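Local coordinates for YncI copper-binding domain-containing protein (PDB 3ESM) that is of unknown function but has an immunoglobulin-like fold and may bind copper, at residues 93-105 with 127-139. The protein carries 2 engineered substitutions. Numbering follows the deposited sequence.
With SO4 (sulfate ion), chain C.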
loop_
_atom_site.group_PDB
_atom_site.type_symbol
_atom_site.label_atom_id
_atom_site.label_comp_id
_atom_site.label_asym_id
_atom_site.label_seq_id
_atom_site.Cartn_x
_atom_site.Cartn_y
_atom_site.Cartn_z
ATOM N N GLY A 93 9.605 -3.562 20.540
ATOM C CA GLY A 93 10.624 -3.040 21.442
ATOM C C GLY A 93 11.982 -3.542 21.031
ATOM O O GLY A 93 12.109 -4.468 20.215
ATOM N N PRO A 94 13.017 -2.940 21.602
ATOM C CA PRO A 94 12.905 -1.792 22.505
ATOM C C PRO A 94 12.691 -0.511 21.737
ATOM O O PRO A 94 13.252 -0.356 20.658
ATOM C CB PRO A 94 14.288 -1.739 23.166
ATOM C CG PRO A 94 15.211 -2.314 22.148
ATOM C CD PRO A 94 14.405 -3.377 21.406
ATOM N N LEU A 95 11.884 0.388 22.302
ATOM C CA LEU A 95 11.690 1.726 21.765
ATOM C C LEU A 95 12.945 2.547 21.963
ATOM O O LEU A 95 13.705 2.292 22.894
ATOM C CB LEU A 95 10.508 2.389 22.451
ATOM C CG LEU A 95 9.167 1.704 22.178
ATOM C CD1 LEU A 95 8.080 2.274 23.060
ATOM C CD2 LEU A 95 8.775 1.845 20.690
ATOM N N PRO A 96 13.173 3.523 21.069
ATOM C CA PRO A 96 14.430 4.261 21.032
ATOM C C PRO A 96 14.672 5.024 22.313
ATOM O O PRO A 96 13.743 5.301 23.088
ATOM C CB PRO A 96 14.252 5.264 19.883
ATOM C CG PRO A 96 12.986 4.954 19.231
ATOM C CD PRO A 96 12.286 3.831 19.932
ATOM N N SER A 97 15.937 5.342 22.532
ATOM C CA SER A 97 16.288 6.214 23.624
ATOM C C SER A 97 16.188 7.637 23.127
ATOM O O SER A 97 17.190 8.311 22.892
ATOM C CB SER A 97 17.677 5.866 24.139
ATOM O OG SER A 97 17.552 4.594 24.745
ATOM N N ALA A 98 14.945 8.061 22.938
ATOM C CA ALA A 98 14.622 9.393 22.448
ATOM C C ALA A 98 13.364 9.858 23.174
ATOM O O ALA A 98 12.587 9.046 23.667
ATOM C CB ALA A 98 14.385 9.360 20.943
ATOM N N GLU A 99 13.173 11.175 23.268
ATOM C CA GLU A 99 11.991 11.709 23.881
ATOM C C GLU A 99 10.771 11.415 23.045
ATOM O O GLU A 99 9.695 11.255 23.572
ATOM C CB GLU A 99 12.096 13.239 23.988
ATOM C CG GLU A 99 13.180 13.728 24.941
ATOM C CD GLU A 99 14.601 13.539 24.423
ATOM O OE1 GLU A 99 14.839 13.610 23.176
ATOM O OE2 GLU A 99 15.490 13.335 25.298
ATOM N N THR A 100 10.960 11.393 21.740
ATOM C CA THR A 100 9.829 11.250 20.828
ATOM C C THR A 100 10.147 10.232 19.740
ATOM O O THR A 100 11.266 10.180 19.259
ATOM C CB THR A 100 9.544 12.570 20.119
ATOM O OG1 THR A 100 9.624 13.639 21.084
ATOM C CG2 THR A 100 8.154 12.524 19.521
ATOM N N VAL A 101 9.158 9.431 19.351
ATOM C CA VAL A 101 9.327 8.558 18.166
ATOM C C VAL A 101 8.101 8.658 17.253
ATOM O O VAL A 101 6.980 8.723 17.751
ATOM C CB VAL A 101 9.563 7.087 18.578
ATOM C CG1 VAL A 101 8.432 6.561 19.456
ATOM C CG2 VAL A 101 9.833 6.167 17.327
ATOM N N SER A 102 8.317 8.694 15.942
ATOM C CA SER A 102 7.187 8.791 15.005
ATOM C C SER A 102 7.094 7.499 14.212
ATOM O O SER A 102 8.095 6.801 14.041
ATOM C CB SER A 102 7.289 10.005 14.085
ATOM O OG SER A 102 7.158 11.187 14.922
ATOM N N PHE A 103 5.893 7.262 13.679
ATOM C CA PHE A 103 5.602 6.058 12.893
ATOM C C PHE A 103 4.925 6.462 11.593
ATOM O O PHE A 103 3.726 6.351 11.467
ATOM C CB PHE A 103 4.700 5.103 13.669
ATOM C CG PHE A 103 5.236 4.699 15.004
ATOM C CD1 PHE A 103 6.033 3.568 15.146
ATOM C CD2 PHE A 103 4.928 5.444 16.132
ATOM C CE1 PHE A 103 6.522 3.174 16.408
ATOM C CE2 PHE A 103 5.408 5.065 17.407
ATOM C CZ PHE A 103 6.215 3.928 17.541
ATOM N N PRO A 104 5.708 6.904 10.621
ATOM C CA PRO A 104 5.143 7.312 9.318
ATOM C C PRO A 104 4.279 6.147 8.794
ATOM O O PRO A 104 4.681 4.986 8.948
ATOM C CB PRO A 104 6.381 7.527 8.454
ATOM C CG PRO A 104 7.459 7.921 9.439
ATOM C CD PRO A 104 7.160 7.174 10.732
ATOM N N ALA A 105 3.110 6.439 8.227
ATOM C CA ALA A 105 2.219 5.348 7.790
ATOM C C ALA A 105 1.675 5.626 6.399
ATOM O O ALA A 105 1.658 6.783 5.943
ATOM C CB ALA A 105 1.106 5.167 8.755
ATOM N N GLU A 127 0.055 23.386 10.610
ATOM C CA GLU A 127 -0.922 22.530 11.238
ATOM C C GLU A 127 -1.224 21.399 10.252
ATOM O O GLU A 127 -2.202 21.447 9.519
ATOM C CB GLU A 127 -2.178 23.339 11.542
ATOM C CG GLU A 127 -3.300 22.547 12.142
ATOM C CD GLU A 127 -3.191 22.459 13.633
ATOM O OE1 GLU A 127 -2.059 22.274 14.119
ATOM O OE2 GLU A 127 -4.238 22.572 14.319
ATOM N N PRO A 128 -0.352 20.385 10.213
ATOM C CA PRO A 128 -0.420 19.380 9.143
ATOM C C PRO A 128 -1.704 18.588 9.252
ATOM O O PRO A 128 -2.138 18.298 10.359
ATOM C CB PRO A 128 0.771 18.475 9.456
ATOM C CG PRO A 128 0.899 18.571 10.939
ATOM C CD PRO A 128 0.647 20.032 11.234
ATOM N N GLU A 129 -2.313 18.254 8.108
ATOM C CA GLU A 129 -3.537 17.475 8.109
ATOM C C GLU A 129 -3.256 15.952 8.113
ATOM O O GLU A 129 -4.113 15.176 8.536
ATOM C CB GLU A 129 -4.379 17.832 6.891
ATOM C CG GLU A 129 -4.905 19.256 6.980
ATOM C CD GLU A 129 -6.013 19.547 5.987
ATOM O OE1 GLU A 129 -6.662 18.595 5.492
ATOM O OE2 GLU A 129 -6.242 20.742 5.702
ATOM N N HIS A 130 -2.048 15.575 7.697
ATOM C CA HIS A 130 -1.625 14.156 7.727
ATOM C C HIS A 130 -0.300 13.902 8.462
ATOM O O HIS A 130 0.680 13.441 7.878
ATOM C CB HIS A 130 -1.585 13.617 6.319
ATOM C CG HIS A 130 -2.942 13.529 5.709
ATOM N ND1 HIS A 130 -3.444 14.502 4.877
ATOM C CD2 HIS A 130 -3.926 12.609 5.858
ATOM C CE1 HIS A 130 -4.671 14.168 4.507
ATOM N NE2 HIS A 130 -4.991 13.033 5.100
ATOM N N PRO A 131 -0.267 14.238 9.750
ATOM C CA PRO A 131 0.984 14.078 10.517
ATOM C C PRO A 131 1.261 12.594 10.723
ATOM O O PRO A 131 0.307 11.815 10.824
ATOM C CB PRO A 131 0.636 14.653 11.879
ATOM C CG PRO A 131 -0.856 14.487 12.006
ATOM C CD PRO A 131 -1.402 14.638 10.601
ATOM N N ALA A 132 2.537 12.215 10.770
ATOM C CA ALA A 132 2.883 10.868 11.257
ATOM C C ALA A 132 2.451 10.699 12.699
ATOM O O ALA A 132 2.703 11.587 13.538
ATOM C CB ALA A 132 4.396 10.656 11.150
ATOM N N PRO A 133 1.812 9.558 13.030
ATOM C CA PRO A 133 1.480 9.262 14.412
ATOM C C PRO A 133 2.750 9.248 15.274
ATOM O O PRO A 133 3.778 8.714 14.849
ATOM C CB PRO A 133 0.877 7.860 14.358
ATOM C CG PRO A 133 0.879 7.439 12.976
ATOM C CD PRO A 133 1.437 8.477 12.092
ATOM N N THR A 134 2.670 9.813 16.466
ATOM C CA THR A 134 3.882 10.022 17.260
ATOM C C THR A 134 3.630 9.645 18.703
ATOM O O THR A 134 2.489 9.777 19.195
ATOM C CB THR A 134 4.370 11.518 17.088
ATOM O OG1 THR A 134 4.685 11.770 15.709
ATOM C CG2 THR A 134 5.609 11.793 17.926
ATOM N N LEU A 135 4.656 9.120 19.377
ATOM C CA LEU A 135 4.571 8.842 20.819
ATOM C C LEU A 135 5.620 9.627 21.583
ATOM O O LEU A 135 6.713 9.817 21.089
ATOM C CB LEU A 135 4.844 7.375 21.129
ATOM C CG LEU A 135 3.849 6.303 20.694
ATOM C CD1 LEU A 135 4.455 4.939 21.037
ATOM C CD2 LEU A 135 2.539 6.516 21.413
ATOM N N THR A 136 5.260 10.050 22.792
ATOM C CA THR A 136 6.222 10.575 23.768
ATOM C C THR A 136 6.678 9.441 24.625
ATOM O O THR A 136 5.862 8.644 25.078
ATOM C CB THR A 136 5.556 11.593 24.688
ATOM O OG1 THR A 136 5.424 12.806 23.958
ATOM C CG2 THR A 136 6.397 11.810 25.963
ATOM N N LEU A 137 7.979 9.368 24.868
ATOM C CA LEU A 137 8.520 8.248 25.604
ATOM C C LEU A 137 9.037 8.689 26.951
ATOM O O LEU A 137 9.869 9.595 27.022
ATOM C CB LEU A 137 9.638 7.599 24.808
ATOM C CG LEU A 137 9.143 7.105 23.454
ATOM C CD1 LEU A 137 10.353 6.609 22.657
ATOM C CD2 LEU A 137 8.091 6.018 23.604
ATOM N N ALA A 138 8.535 8.042 27.997
ATOM C CA ALA A 138 8.950 8.350 29.354
ATOM C C ALA A 138 10.395 7.958 29.542
ATOM O O ALA A 138 10.909 7.023 28.921
ATOM C CB ALA A 138 8.066 7.634 30.368
ATOM N N THR A 139 11.056 8.676 30.432
ATOM C CA THR A 139 12.471 8.485 30.631
ATOM C C THR A 139 12.675 7.123 31.237
ATOM O O THR A 139 11.841 6.694 32.027
ATOM C CB THR A 139 12.998 9.554 31.592
ATOM O OG1 THR A 139 12.785 10.847 31.004
ATOM C CG2 THR A 139 14.470 9.344 31.868
HETATM S S SO4 C . -2.698 17.652 3.153
HETATM O O1 SO4 C . -4.114 17.263 3.114
HETATM O O2 SO4 C . -2.592 19.069 3.507
HETATM O O3 SO4 C . -2.082 17.441 1.842
HETATM O O4 SO4 C . -1.982 16.865 4.169
#
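Thr134 OG1 is gripped twice: it lies 2.7 Å from Ser102 OG, and its own proton goes to Ala132 O, at 2.9 Å from Thr134 OG1 and from well above that carbonyl's plane. With chi1 at -61°, Thr134 holds OG1 beside its backbone N, where it meets Ser102 OG across the pair; two small hydroxyl residues suit this partly exposed face, which Thr100 and Thr136 continue. Ser102 and Thr134 form a non-hydrogen-bonded pair of an antiparallel ladder, while Val101 and Leu135 bond to each other in both directions, Leu135 N to Val101 O at 2.9 Å. The ladder runs on at both ends, through Leu137 N to Glu99 O and Phe103 N to Pro133 O. Proline, lacking an N-H, serves here as acceptor alone.

Val101 and Leu135 point to the opposite, buried face, where branched apolar side chains can interlock. Leu137 fits its branched end among Leu95, Pro96, Ala98 and Val101: CD1 reaches Val101 CG1 at 3.7 Å, and CD2 meets Leu95 CD1 at 3.8 Å, the two leucines crossing at about a right angle. Farther along, Leu135 CD1 comes to the edge of the Phe103 ring, 3.8 Å from CE2.

Strand 134-136 thus adds to one sheet of the immunoglobulin-like fold beside strand 100-109, which pairs on with 33-43; Phe103, edge-to-face with Phe22, and Leu135, touching Ala7, reach across to the other sheet.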